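Local coordinates for beta-catenin homolog sys-1 (Caenorhabditis elegans, PDB 3C2G), which acts as a transcription coregulator in the Wnt asymmetry pathway, binding the TCF factor POP-1 directly and activating or repressing target genes, at residues A[80-85]-A[117-122]; A[87-92]-A[145-150]; A[100-105]-A[154-159]; A[162-167]-A[194-199]. All blocks are in the same frame, centred on the assembly; numbering follows the deposited sequence.

Interaction 1: A[80-85]-A[117-122]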
loop_
_atom_site.group_PDB
_atom_site.type_symbol
_atom_site.label_atom_id
_atom_site.label_comp_id
_atom_site.label_asym_id
_atom_site.label_seq_id
_atom_site.Cartn_x
_atom_site.Cartn_y
_atom_site.Cartn_z
ATOM N N ASN A 80 -17.726 3.209 -38.649
ATOM C CA ASN A 80 -19.164 3.428 -38.476
ATOM C C ASN A 80 -19.783 2.446 -37.491
ATOM O O ASN A 80 -20.482 2.847 -36.557
ATOM C CB ASN A 80 -19.885 3.344 -39.824
ATOM C CG ASN A 80 -19.772 4.624 -40.634
ATOM O OD1 ASN A 80 -20.731 5.376 -40.734
ATOM N ND2 ASN A 80 -18.602 4.877 -41.209
ATOM N N LEU A 81 -19.515 1.158 -37.704
ATOM C CA LEU A 81 -20.012 0.103 -36.827
ATOM C C LEU A 81 -19.456 0.216 -35.398
ATOM O O LEU A 81 -20.187 0.029 -34.417
ATOM C CB LEU A 81 -19.697 -1.271 -37.416
ATOM C CG LEU A 81 -20.163 -1.560 -38.850
ATOM C CD1 LEU A 81 -19.594 -2.870 -39.328
ATOM C CD2 LEU A 81 -21.681 -1.571 -38.983
ATOM N N LEU A 82 -18.170 0.543 -35.274
ATOM C CA LEU A 82 -17.570 0.676 -33.950
ATOM C C LEU A 82 -18.114 1.887 -33.232
ATOM O O LEU A 82 -18.232 1.879 -32.011
ATOM C CB LEU A 82 -16.046 0.705 -34.023
ATOM C CG LEU A 82 -15.432 -0.598 -34.549
ATOM C CD1 LEU A 82 -13.941 -0.439 -34.850
ATOM C CD2 LEU A 82 -15.697 -1.756 -33.591
ATOM N N ASP A 83 -18.482 2.913 -33.993
ATOM C CA ASP A 83 -19.084 4.106 -33.401
ATOM C C ASP A 83 -20.487 3.829 -32.883
ATOM O O ASP A 83 -20.890 4.378 -31.863
ATOM C CB ASP A 83 -19.112 5.279 -34.372
ATOM C CG ASP A 83 -19.530 6.571 -33.691
ATOM O OD1 ASP A 83 -18.758 7.094 -32.853
ATOM O OD2 ASP A 83 -20.650 7.048 -33.966
ATOM N N ILE A 84 -21.227 2.971 -33.585
ATOM C CA ILE A 84 -22.516 2.516 -33.089
ATOM C C ILE A 84 -22.265 1.755 -31.792
ATOM O O ILE A 84 -22.860 2.055 -30.756
ATOM C CB ILE A 84 -23.247 1.610 -34.124
ATOM C CG1 ILE A 84 -23.800 2.444 -35.287
ATOM C CG2 ILE A 84 -24.373 0.825 -33.458
ATOM C CD1 ILE A 84 -24.037 1.637 -36.576
ATOM N N LEU A 85 -21.359 0.787 -31.846
ATOM C CA LEU A 85 -21.037 -0.013 -30.669
ATOM C C LEU A 85 -20.642 0.849 -29.471
ATOM O O LEU A 85 -21.117 0.617 -28.362
ATOM C CB LEU A 85 -19.941 -1.030 -30.989
ATOM C CG LEU A 85 -19.455 -1.940 -29.859
ATOM C CD1 LEU A 85 -20.590 -2.736 -29.178
ATOM C CD2 LEU A 85 -18.403 -2.873 -30.417
ATOM N N GLU A 117 -11.938 -11.721 -30.854
ATOM C CA GLU A 117 -10.677 -11.766 -31.603
ATOM C C GLU A 117 -10.653 -10.710 -32.697
ATOM O O GLU A 117 -9.632 -10.069 -32.925
ATOM C CB GLU A 117 -10.388 -13.174 -32.156
ATOM C CG GLU A 117 -10.348 -14.254 -31.055
ATOM C CD GLU A 117 -9.429 -15.439 -31.364
ATOM O OE1 GLU A 117 -9.550 -16.475 -30.666
ATOM O OE2 GLU A 117 -8.590 -15.348 -32.291
ATOM N N LEU A 118 -11.781 -10.508 -33.362
ATOM C CA LEU A 118 -11.880 -9.409 -34.311
ATOM C C LEU A 118 -11.619 -8.071 -33.607
ATOM O O LEU A 118 -10.858 -7.245 -34.114
ATOM C CB LEU A 118 -13.252 -9.388 -35.001
ATOM C CG LEU A 118 -13.641 -10.534 -35.939
ATOM C CD1 LEU A 118 -15.078 -10.346 -36.397
ATOM C CD2 LEU A 118 -12.714 -10.655 -37.149
ATOM N N ILE A 119 -12.257 -7.873 -32.451
ATOM C CA ILE A 119 -12.133 -6.639 -31.676
ATOM C C ILE A 119 -10.689 -6.448 -31.230
ATOM O O ILE A 119 -10.051 -5.451 -31.561
ATOM C CB ILE A 119 -13.086 -6.632 -30.446
ATOM C CG1 ILE A 119 -14.524 -6.323 -30.877
ATOM C CG2 ILE A 119 -12.611 -5.651 -29.369
ATOM C CD1 ILE A 119 -14.795 -4.881 -31.215
ATOM N N CYS A 120 -10.177 -7.429 -30.503
ATOM C CA CYS A 120 -8.829 -7.378 -30.006
ATOM C C CYS A 120 -7.812 -7.171 -31.141
ATOM O O CYS A 120 -6.766 -6.549 -30.941
ATOM C CB CYS A 120 -8.540 -8.627 -29.177
ATOM S SG CYS A 120 -6.936 -9.347 -29.463
ATOM N N ASN A 121 -8.135 -7.655 -32.334
ATOM C CA ASN A 121 -7.283 -7.403 -33.487
ATOM C C ASN A 121 -7.205 -5.938 -33.908
ATOM O O ASN A 121 -6.187 -5.495 -34.418
ATOM C CB ASN A 121 -7.693 -8.247 -34.679
ATOM C CG ASN A 121 -6.519 -8.566 -35.568
ATOM O OD1 ASN A 121 -6.202 -7.822 -36.509
ATOM N ND2 ASN A 121 -5.821 -9.654 -35.242
ATOM N N LEU A 122 -8.278 -5.192 -33.684
ATOM C CA LEU A 122 -8.316 -3.779 -34.033
ATOM C C LEU A 122 -7.440 -2.875 -33.136
ATOM O O LEU A 122 -7.160 -1.735 -33.508
ATOM C CB LEU A 122 -9.758 -3.281 -34.038
ATOM C CG LEU A 122 -10.674 -3.876 -35.112
ATOM C CD1 LEU A 122 -12.100 -4.032 -34.600
ATOM C CD2 LEU A 122 -10.657 -3.042 -36.350
#
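Leu82 forks between two partners on segment 117-122. Its CD2 meets Ile119 CD1 at 4.0 Å, and its CD1 meets Leu122 CD1, also at 4.0 Å. The two leucines approach tip to tip. Leu82 and Ile119 instead slide past each other in opposite directions. CG of Leu82 lies anti to the carbonyl carbon (chi1 -64°), and from there its two methyls part, one for each partner. Ile119 does not aim its CB straight across, but its CD1 reaches the other helix. There it also takes Leu85 CD2, at 4.2 Å. This small group of methyls is the close part, and all four residues are buried. The rest is loose. The axes of the two short segments stay 13.4 Å apart at an angle of 106°, so the backbones do not approach and only side-chain ends bridge the distance. Segment 117-122 has a more open side. Glu117, Leu118 and Asn121 are partly exposed there, and Glu117 makes a long, weak ion pair with Lys168. The contact belongs to the hydrophobic core between helices of the armadillo domain. A third helix, 134-150, covers it, with Val140 touching both Leu82 and Ile119. Helices 20-37 and 47-62 pack against other residues of segment 80-85.

Interaction 2: A[87-92]-A[145-150]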
loop_
_atom_site.group_PDB
_atom_site.type_symbol
_atom_site.label_atom_id
_atom_site.label_comp_id
_atom_site.label_asym_id
_atom_site.label_seq_id
_atom_site.Cartn_x
_atom_site.Cartn_y
_atom_site.Cartn_z
ATOM N N ARG A 87 -21.503 3.879 -28.857
ATOM C CA ARG A 87 -22.696 4.563 -28.385
ATOM C C ARG A 87 -23.583 3.673 -27.517
ATOM O O ARG A 87 -24.146 4.134 -26.516
ATOM C CB ARG A 87 -23.449 5.181 -29.564
ATOM C CG ARG A 87 -22.685 6.371 -30.150
ATOM C CD ARG A 87 -23.309 6.953 -31.409
ATOM N NE ARG A 87 -23.364 8.410 -31.274
ATOM C CZ ARG A 87 -22.448 9.253 -31.737
ATOM N NH1 ARG A 87 -21.402 8.808 -32.414
ATOM N NH2 ARG A 87 -22.594 10.551 -31.530
ATOM N N PHE A 88 -23.658 2.392 -27.872
ATOM C CA PHE A 88 -24.355 1.388 -27.066
ATOM C C PHE A 88 -23.787 1.231 -25.658
ATOM O O PHE A 88 -24.466 0.730 -24.766
ATOM C CB PHE A 88 -24.290 0.021 -27.752
ATOM C CG PHE A 88 -25.292 -0.164 -28.849
ATOM C CD1 PHE A 88 -25.958 0.925 -29.409
ATOM C CD2 PHE A 88 -25.557 -1.441 -29.344
ATOM C CE1 PHE A 88 -26.879 0.746 -30.424
ATOM C CE2 PHE A 88 -26.483 -1.634 -30.370
ATOM C CZ PHE A 88 -27.147 -0.537 -30.910
ATOM N N THR A 89 -22.540 1.635 -25.460
ATOM C CA THR A 89 -21.889 1.423 -24.172
ATOM C C THR A 89 -22.038 2.604 -23.205
ATOM O O THR A 89 -21.745 2.467 -22.015
ATOM C CB THR A 89 -20.403 1.032 -24.328
ATOM O OG1 THR A 89 -19.711 2.058 -25.041
ATOM C CG2 THR A 89 -20.272 -0.286 -25.081
ATOM N N PHE A 90 -22.499 3.752 -23.698
ATOM C CA PHE A 90 -22.746 4.885 -22.803
ATOM C C PHE A 90 -24.151 5.474 -22.863
ATOM O O PHE A 90 -24.550 6.187 -21.946
ATOM C CB PHE A 90 -21.681 5.986 -22.955
ATOM C CG PHE A 90 -21.753 6.748 -24.249
ATOM C CD1 PHE A 90 -22.705 7.746 -24.440
ATOM C CD2 PHE A 90 -20.835 6.499 -25.261
ATOM C CE1 PHE A 90 -22.763 8.462 -25.634
ATOM C CE2 PHE A 90 -20.880 7.214 -26.454
ATOM C CZ PHE A 90 -21.852 8.200 -26.640
ATOM N N LEU A 91 -24.889 5.195 -23.932
ATOM C CA LEU A 91 -26.243 5.729 -24.072
ATOM C C LEU A 91 -27.149 5.222 -22.939
ATOM O O LEU A 91 -27.247 4.010 -22.719
ATOM C CB LEU A 91 -26.823 5.362 -25.436
ATOM C CG LEU A 91 -27.318 6.482 -26.353
ATOM C CD1 LEU A 91 -26.319 7.631 -26.478
ATOM C CD2 LEU A 91 -27.605 5.901 -27.733
ATOM N N PRO A 92 -27.795 6.151 -22.200
ATOM C CA PRO A 92 -28.641 5.770 -21.065
ATOM C C PRO A 92 -29.759 4.806 -21.456
ATOM O O PRO A 92 -29.980 3.815 -20.753
ATOM C CB PRO A 92 -29.222 7.107 -20.588
ATOM C CG PRO A 92 -28.251 8.119 -21.062
ATOM C CD PRO A 92 -27.758 7.612 -22.381
ATOM N N ASN A 145 -12.913 1.048 -22.296
ATOM C CA ASN A 145 -13.007 2.022 -21.226
ATOM C C ASN A 145 -14.437 2.237 -20.761
ATOM O O ASN A 145 -14.692 2.238 -19.574
ATOM C CB ASN A 145 -12.362 3.353 -21.624
ATOM C CG ASN A 145 -12.313 4.340 -20.469
ATOM O OD1 ASN A 145 -11.609 4.126 -19.483
ATOM N ND2 ASN A 145 -13.078 5.417 -20.579
ATOM N N CYS A 146 -15.372 2.396 -21.691
ATOM C CA CYS A 146 -16.776 2.610 -21.333
ATOM C C CYS A 146 -17.427 1.440 -20.609
ATOM O O CYS A 146 -18.161 1.648 -19.649
ATOM C CB CYS A 146 -17.598 2.932 -22.563
ATOM S SG CYS A 146 -17.420 4.608 -23.099
ATOM N N ILE A 147 -17.173 0.217 -21.071
ATOM C CA ILE A 147 -17.728 -0.963 -20.405
ATOM C C ILE A 147 -17.116 -1.156 -19.015
ATOM O O ILE A 147 -17.834 -1.421 -18.050
ATOM C CB ILE A 147 -17.554 -2.254 -21.233
ATOM C CG1 ILE A 147 -18.259 -2.130 -22.586
ATOM C CG2 ILE A 147 -18.117 -3.453 -20.479
ATOM C CD1 ILE A 147 -17.884 -3.227 -23.558
ATOM N N ILE A 148 -15.796 -1.007 -18.916
ATOM C CA ILE A 148 -15.100 -1.221 -17.650
ATOM C C ILE A 148 -15.439 -0.145 -16.619
ATOM O O ILE A 148 -15.605 -0.446 -15.447
ATOM C CB ILE A 148 -13.574 -1.369 -17.833
ATOM C CG1 ILE A 148 -13.273 -2.674 -18.564
ATOM C CG2 ILE A 148 -12.865 -1.345 -16.478
ATOM C CD1 ILE A 148 -11.881 -2.768 -19.126
HETATM N N MSE A 149 -15.562 1.099 -17.058
HETATM C CA MSE A 149 -15.927 2.163 -16.139
HETATM C C MSE A 149 -17.429 2.184 -15.917
HETATM O O MSE A 149 -17.902 2.692 -14.907
HETATM C CB MSE A 149 -15.441 3.527 -16.638
HETATM C CG MSE A 149 -13.907 3.685 -16.752
HETATM SE SE MSE A 149 -12.842 2.989 -15.232
HETATM C CE MSE A 149 -13.650 4.007 -13.748
ATOM N N GLY A 150 -18.179 1.603 -16.844
ATOM C CA GLY A 150 -19.625 1.776 -16.854
ATOM C C GLY A 150 -20.457 0.739 -16.133
ATOM O O GLY A 150 -21.313 1.092 -15.330
#
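The Phe90 ring meets Cys146 obliquely, with CD2 4.5 Å from SG, a marginal touch at the exposed border of the contact. One face of this ring carries Arg87 O, which lies 4.2 Å above the plane and over the ring centre. That same oxygen accepts the backbone N-H groups of Phe90 and Leu91. The main work is done by Thr89. Its OG1 sits between the backbone N and the carbonyl carbon (chi1 59°), and this rotation gives each branch its own partner. OG1 comes 3.4 Å from Cys146 CB. CG2 rests 3.7 Å from Ile147 CG1, and the Thr89 and Ile147 side chains cross at about a right angle. The hydroxyl finds its polar partner within its own helix, where it donates to Arg86 O. Val101 of helix 98-103 touches both Thr89 and Ile147. With an alanine here, both CG2 and OG1 are gone, which would probably open a gap beside Ile147 CG1 and Cys146 CB and leave Arg86 O without its hydroxyl donor. The backbones come close, with Thr89 CA 6.0 Å from Cys146 CA. The contact joins helix 71-90 to helix 134-150, further along the chain, as helices stack in the all-helical solenoid of an armadillo domain.

Interaction 3: A[100-105]-A[154-159]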
loop_
_atom_site.group_PDB
_atom_site.type_symbol
_atom_site.label_atom_id
_atom_site.label_comp_id
_atom_site.label_asym_id
_atom_site.label_seq_id
_atom_site.Cartn_x
_atom_site.Cartn_y
_atom_site.Cartn_z
ATOM N N GLN A 100 -26.283 -7.653 -23.275
ATOM C CA GLN A 100 -26.234 -8.142 -24.657
ATOM C C GLN A 100 -24.922 -7.754 -25.315
ATOM O O GLN A 100 -24.340 -8.557 -26.060
ATOM C CB GLN A 100 -27.422 -7.641 -25.484
ATOM C CG GLN A 100 -28.773 -8.235 -25.075
ATOM C CD GLN A 100 -29.928 -7.718 -25.909
ATOM O OE1 GLN A 100 -30.921 -7.228 -25.374
ATOM N NE2 GLN A 100 -29.806 -7.823 -27.227
ATOM N N VAL A 101 -24.460 -6.531 -25.036
ATOM C CA VAL A 101 -23.122 -6.092 -25.451
ATOM C C VAL A 101 -22.044 -7.035 -24.902
ATOM O O VAL A 101 -21.218 -7.547 -25.656
ATOM C CB VAL A 101 -22.830 -4.627 -25.037
ATOM C CG1 VAL A 101 -21.410 -4.217 -25.422
ATOM C CG2 VAL A 101 -23.831 -3.682 -25.687
ATOM N N VAL A 102 -22.083 -7.289 -23.597
ATOM C CA VAL A 102 -21.125 -8.184 -22.947
ATOM C C VAL A 102 -21.174 -9.596 -23.539
ATOM O O VAL A 102 -20.125 -10.220 -23.742
ATOM C CB VAL A 102 -21.352 -8.241 -21.413
ATOM C CG1 VAL A 102 -20.399 -9.243 -20.736
ATOM C CG2 VAL A 102 -21.204 -6.850 -20.794
ATOM N N GLN A 103 -22.386 -10.089 -23.825
ATOM C CA GLN A 103 -22.560 -11.450 -24.350
ATOM C C GLN A 103 -21.924 -11.646 -25.718
ATOM O O GLN A 103 -21.577 -12.770 -26.073
ATOM C CB GLN A 103 -24.038 -11.853 -24.399
ATOM C CG GLN A 103 -24.648 -12.209 -23.036
ATOM C CD GLN A 103 -26.181 -12.280 -23.059
ATOM O OE1 GLN A 103 -26.819 -11.974 -24.074
ATOM N NE2 GLN A 103 -26.775 -12.674 -21.931
HETATM N N MSE A 104 -21.771 -10.556 -26.477
HETATM C CA MSE A 104 -21.102 -10.596 -27.781
HETATM C C MSE A 104 -19.652 -11.026 -27.664
HETATM O O MSE A 104 -19.081 -11.569 -28.602
HETATM C CB MSE A 104 -21.162 -9.237 -28.482
HETATM C CG MSE A 104 -22.567 -8.807 -28.915
HETATM SE SE MSE A 104 -23.479 -10.114 -30.085
HETATM C CE MSE A 104 -22.282 -10.029 -31.624
ATOM N N PHE A 105 -19.056 -10.769 -26.504
ATOM C CA PHE A 105 -17.658 -11.083 -26.285
ATOM C C PHE A 105 -17.419 -12.549 -25.970
ATOM O O PHE A 105 -16.288 -13.036 -26.075
ATOM C CB PHE A 105 -17.093 -10.209 -25.181
ATOM C CG PHE A 105 -16.738 -8.833 -25.634
ATOM C CD1 PHE A 105 -15.464 -8.561 -26.130
ATOM C CD2 PHE A 105 -17.676 -7.802 -25.570
ATOM C CE1 PHE A 105 -15.133 -7.279 -26.543
ATOM C CE2 PHE A 105 -17.350 -6.525 -25.984
ATOM C CZ PHE A 105 -16.080 -6.261 -26.471
ATOM N N GLU A 154 -22.170 -6.634 -10.746
ATOM C CA GLU A 154 -20.945 -7.382 -10.451
ATOM C C GLU A 154 -20.838 -8.726 -11.171
ATOM O O GLU A 154 -19.733 -9.160 -11.524
ATOM C CB GLU A 154 -20.780 -7.573 -8.938
ATOM N N LYS A 155 -21.973 -9.389 -11.385
ATOM C CA LYS A 155 -21.980 -10.659 -12.112
ATOM C C LYS A 155 -21.595 -10.414 -13.569
ATOM O O LYS A 155 -20.856 -11.193 -14.164
ATOM C CB LYS A 155 -23.343 -11.354 -12.016
ATOM N N LEU A 156 -22.083 -9.310 -14.120
ATOM C CA LEU A 156 -21.766 -8.904 -15.484
ATOM C C LEU A 156 -20.286 -8.535 -15.643
ATOM O O LEU A 156 -19.628 -8.982 -16.585
ATOM C CB LEU A 156 -22.669 -7.747 -15.907
ATOM C CG LEU A 156 -23.096 -7.753 -17.368
ATOM C CD1 LEU A 156 -23.921 -9.003 -17.673
ATOM C CD2 LEU A 156 -23.867 -6.475 -17.708
ATOM N N ARG A 157 -19.769 -7.738 -14.709
ATOM C CA ARG A 157 -18.330 -7.463 -14.626
ATOM C C ARG A 157 -17.482 -8.733 -14.675
ATOM O O ARG A 157 -16.575 -8.846 -15.504
ATOM C CB ARG A 157 -18.012 -6.695 -13.356
ATOM C CG ARG A 157 -18.427 -5.258 -13.398
ATOM C CD ARG A 157 -17.746 -4.498 -12.293
ATOM N NE ARG A 157 -17.385 -3.163 -12.744
ATOM C CZ ARG A 157 -16.154 -2.772 -13.048
ATOM N NH1 ARG A 157 -15.127 -3.603 -12.931
ATOM N NH2 ARG A 157 -15.951 -1.531 -13.449
ATOM N N THR A 158 -17.790 -9.678 -13.788
ATOM C CA THR A 158 -17.138 -10.992 -13.745
ATOM C C THR A 158 -17.190 -11.750 -15.078
ATOM O O THR A 158 -16.183 -12.321 -15.506
ATOM C CB THR A 158 -17.745 -11.862 -12.610
ATOM O OG1 THR A 158 -17.420 -11.281 -11.339
ATOM C CG2 THR A 158 -17.220 -13.298 -12.654
ATOM N N GLU A 159 -18.359 -11.764 -15.721
ATOM C CA GLU A 159 -18.522 -12.407 -17.032
ATOM C C GLU A 159 -17.596 -11.782 -18.075
ATOM O O GLU A 159 -16.872 -12.490 -18.785
ATOM C CB GLU A 159 -19.962 -12.286 -17.531
ATOM C CG GLU A 159 -20.945 -13.241 -16.894
ATOM C CD GLU A 159 -22.298 -13.267 -17.613
ATOM O OE1 GLU A 159 -23.280 -13.747 -16.999
ATOM O OE2 GLU A 159 -22.381 -12.817 -18.791
#
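Val102 packs on Leu156 and joins helix 98-103 to helix 154-164 within the armadillo domain. At the start of segment 100-105, Gln100 points away from the contact. Its NE2 is hydrogen-bonded to Gln52 OE1 and Pro48 O, which ties this end to helix 47-62. Val102 follows and bears the contact with both methyls. CG2 lies 4.0 Å from Leu156 CG and 4.1 Å from Leu156 CD2. CG1 stands anti to the backbone N (chi1 177°) and comes 4.4 Å from Glu159 CB, a looser touch nearer the surface. The Val102 and Leu156 side chains cross obliquely. Phe160 and His163, further along helix 154-164, also touch Val102. Phe105 then turns its ring so that Val102 O lies at the edge, in plane. The same ring makes edge-to-face pairs with Phe160 and Phe115. Within the opposing segment, Thr158 holds its own helix turn. Its OG1 donates to Glu154 O over 3.1 Å, on the other face of the carbonyl plane from Thr158 N.

Interaction 4: A[162-167]-A[194-199]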
loop_
_atom_site.group_PDB
_atom_site.type_symbol
_atom_site.label_atom_id
_atom_site.label_comp_id
_atom_site.label_asym_id
_atom_site.label_seq_id
_atom_site.Cartn_x
_atom_site.Cartn_y
_atom_site.Cartn_z
ATOM N N GLN A 162 -13.972 -12.628 -17.596
ATOM C CA GLN A 162 -13.661 -13.970 -18.086
ATOM C C GLN A 162 -13.486 -14.023 -19.609
ATOM O O GLN A 162 -12.533 -14.632 -20.098
ATOM C CB GLN A 162 -14.707 -14.987 -17.621
ATOM C CG GLN A 162 -14.312 -16.442 -17.893
ATOM C CD GLN A 162 -15.307 -17.454 -17.319
ATOM O OE1 GLN A 162 -15.885 -17.241 -16.243
ATOM N NE2 GLN A 162 -15.497 -18.572 -18.031
ATOM N N HIS A 163 -14.393 -13.376 -20.345
ATOM C CA HIS A 163 -14.314 -13.305 -21.813
ATOM C C HIS A 163 -12.998 -12.716 -22.332
ATOM O O HIS A 163 -12.537 -13.070 -23.417
ATOM C CB HIS A 163 -15.483 -12.496 -22.389
ATOM C CG HIS A 163 -16.837 -13.056 -22.070
ATOM N ND1 HIS A 163 -17.958 -12.263 -21.950
ATOM C CD2 HIS A 163 -17.247 -14.327 -21.836
ATOM C CE1 HIS A 163 -19.002 -13.020 -21.667
ATOM N NE2 HIS A 163 -18.598 -14.275 -21.589
ATOM N N LEU A 164 -12.406 -11.818 -21.555
ATOM C CA LEU A 164 -11.179 -11.129 -21.944
ATOM C C LEU A 164 -9.898 -11.932 -21.744
ATOM O O LEU A 164 -8.865 -11.604 -22.329
ATOM C CB LEU A 164 -11.066 -9.804 -21.194
ATOM C CG LEU A 164 -12.152 -8.783 -21.511
ATOM C CD1 LEU A 164 -11.918 -7.520 -20.737
ATOM C CD2 LEU A 164 -12.216 -8.502 -23.015
ATOM N N LYS A 165 -9.954 -12.977 -20.924
ATOM C CA LYS A 165 -8.754 -13.737 -20.603
ATOM C C LYS A 165 -8.458 -14.812 -21.630
ATOM O O LYS A 165 -8.812 -15.974 -21.449
ATOM C CB LYS A 165 -8.837 -14.311 -19.189
ATOM C CG LYS A 165 -8.646 -13.243 -18.124
ATOM C CD LYS A 165 -9.258 -13.646 -16.813
ATOM C CE LYS A 165 -9.665 -12.405 -16.044
ATOM N NZ LYS A 165 -10.153 -12.758 -14.701
ATOM N N PHE A 166 -7.823 -14.398 -22.723
ATOM C CA PHE A 166 -7.333 -15.318 -23.745
ATOM C C PHE A 166 -5.993 -14.829 -24.279
ATOM O O PHE A 166 -5.759 -13.626 -24.359
ATOM C CB PHE A 166 -8.366 -15.544 -24.871
ATOM C CG PHE A 166 -8.826 -14.280 -25.569
ATOM C CD1 PHE A 166 -8.467 -14.034 -26.884
ATOM C CD2 PHE A 166 -9.651 -13.357 -24.919
ATOM C CE1 PHE A 166 -8.903 -12.875 -27.538
ATOM C CE2 PHE A 166 -10.084 -12.188 -25.570
ATOM C CZ PHE A 166 -9.709 -11.952 -26.877
ATOM N N GLU A 167 -5.117 -15.766 -24.632
ATOM C CA GLU A 167 -3.733 -15.446 -24.986
ATOM C C GLU A 167 -3.587 -14.273 -25.971
ATOM O O GLU A 167 -2.785 -13.365 -25.734
ATOM C CB GLU A 167 -3.003 -16.692 -25.509
ATOM N N PHE A 194 -5.666 -4.056 -18.230
ATOM C CA PHE A 194 -4.779 -4.830 -17.356
ATOM C C PHE A 194 -5.279 -4.823 -15.916
ATOM O O PHE A 194 -5.420 -5.871 -15.299
ATOM C CB PHE A 194 -3.341 -4.321 -17.417
ATOM C CG PHE A 194 -2.507 -5.007 -18.450
ATOM C CD1 PHE A 194 -2.326 -6.389 -18.409
ATOM C CD2 PHE A 194 -1.897 -4.284 -19.458
ATOM C CE1 PHE A 194 -1.561 -7.048 -19.369
ATOM C CE2 PHE A 194 -1.125 -4.932 -20.425
ATOM C CZ PHE A 194 -0.959 -6.319 -20.379
ATOM N N ARG A 195 -5.592 -3.650 -15.397
ATOM C CA ARG A 195 -6.108 -3.567 -14.047
ATOM C C ARG A 195 -7.330 -4.463 -13.893
ATOM O O ARG A 195 -7.466 -5.171 -12.899
ATOM C CB ARG A 195 -6.454 -2.122 -13.700
ATOM C CG ARG A 195 -6.979 -1.928 -12.288
ATOM C CD ARG A 195 -7.298 -0.463 -12.014
ATOM N NE ARG A 195 -7.704 -0.252 -10.629
ATOM C CZ ARG A 195 -6.869 0.058 -9.642
ATOM N NH1 ARG A 195 -5.570 0.197 -9.884
ATOM N NH2 ARG A 195 -7.331 0.230 -8.410
ATOM N N PHE A 196 -8.198 -4.443 -14.901
ATOM C CA PHE A 196 -9.483 -5.103 -14.854
ATOM C C PHE A 196 -9.380 -6.630 -14.883
ATOM O O PHE A 196 -10.069 -7.299 -14.125
ATOM C CB PHE A 196 -10.365 -4.568 -15.998
ATOM C CG PHE A 196 -11.725 -5.213 -16.087
ATOM C CD1 PHE A 196 -12.723 -4.904 -15.164
ATOM C CD2 PHE A 196 -12.006 -6.121 -17.106
ATOM C CE1 PHE A 196 -13.983 -5.503 -15.242
ATOM C CE2 PHE A 196 -13.269 -6.716 -17.205
ATOM C CZ PHE A 196 -14.258 -6.406 -16.264
ATOM N N ILE A 197 -8.529 -7.177 -15.741
ATOM C CA ILE A 197 -8.411 -8.627 -15.858
ATOM C C ILE A 197 -7.565 -9.236 -14.738
ATOM O O ILE A 197 -7.686 -10.421 -14.423
ATOM C CB ILE A 197 -7.853 -9.081 -17.243
ATOM C CG1 ILE A 197 -6.422 -8.592 -17.452
ATOM C CG2 ILE A 197 -8.764 -8.629 -18.392
ATOM C CD1 ILE A 197 -5.779 -9.120 -18.717
ATOM N N ILE A 198 -6.704 -8.414 -14.149
ATOM C CA ILE A 198 -5.798 -8.835 -13.088
ATOM C C ILE A 198 -6.530 -8.871 -11.757
ATOM O O ILE A 198 -6.195 -9.655 -10.883
ATOM C CB ILE A 198 -4.595 -7.871 -13.006
ATOM C CG1 ILE A 198 -3.529 -8.275 -14.018
ATOM C CG2 ILE A 198 -4.010 -7.808 -11.619
ATOM C CD1 ILE A 198 -2.528 -7.161 -14.317
ATOM N N SER A 199 -7.535 -8.019 -11.613
ATOM C CA SER A 199 -8.218 -7.849 -10.340
ATOM C C SER A 199 -8.731 -9.171 -9.771
ATOM O O SER A 199 -9.549 -9.851 -10.398
ATOM C CB SER A 199 -9.356 -6.845 -10.478
ATOM O OG SER A 199 -9.965 -6.620 -9.224
#
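Leu164 meets the ring of Phe196 at its edge, near the ring plane. Its CD1 stands 3.9 Å from Phe196 CE2, and the two side chains cross at about a right angle. CG of Phe196 is anti to the backbone N (chi1 178°), which carries the ring across to this methyl. CB of Ile197 points toward the other segment, and CG2 lies 3.8 Å from Leu164 CB. Lys165 runs the other way past Ile197 as an extended chain. Its CE reaches Ile197 CB at 4.0 Å and Ile197 O at 3.2 Å. The ammonium group has its salt bridge with Asp201. Lys165 is also the centre of an inverse gamma turn, closed by a weak bond from Phe166 N to Leu164 O. The chain thus leaves one helix and bends into the next while the lysine side chain lies along the neighbour. Helix 167-174 touches Leu164 through Leu169 and Ile197 through Val170. Helix 202-210 adds Leu204 beside Lys165 and Phe208 beside Ile197.

Overall arrangement
From the N terminus, segments 80-85, 87-92 and 100-105 come first. Their partners then follow in the same order, so interactions 1, 2 and 3 all cross. Interaction 1 closes a loop at 117-122, interaction 2 at 145-150 and interaction 3 at 154-159. Interactions 1 and 2 share helix 71-90. Val101 of interaction 3 packs on Leu85 of interaction 1 as well as on interaction 2. Interaction 4 starts only after these have closed, so it stands in series. It shares helix 154-164 with interaction 3, and Phe196 packs on Ile148 of interaction 2. Together the four contacts tie helices from 71-90 to 189-198 into one continuous part of the armadillo domain.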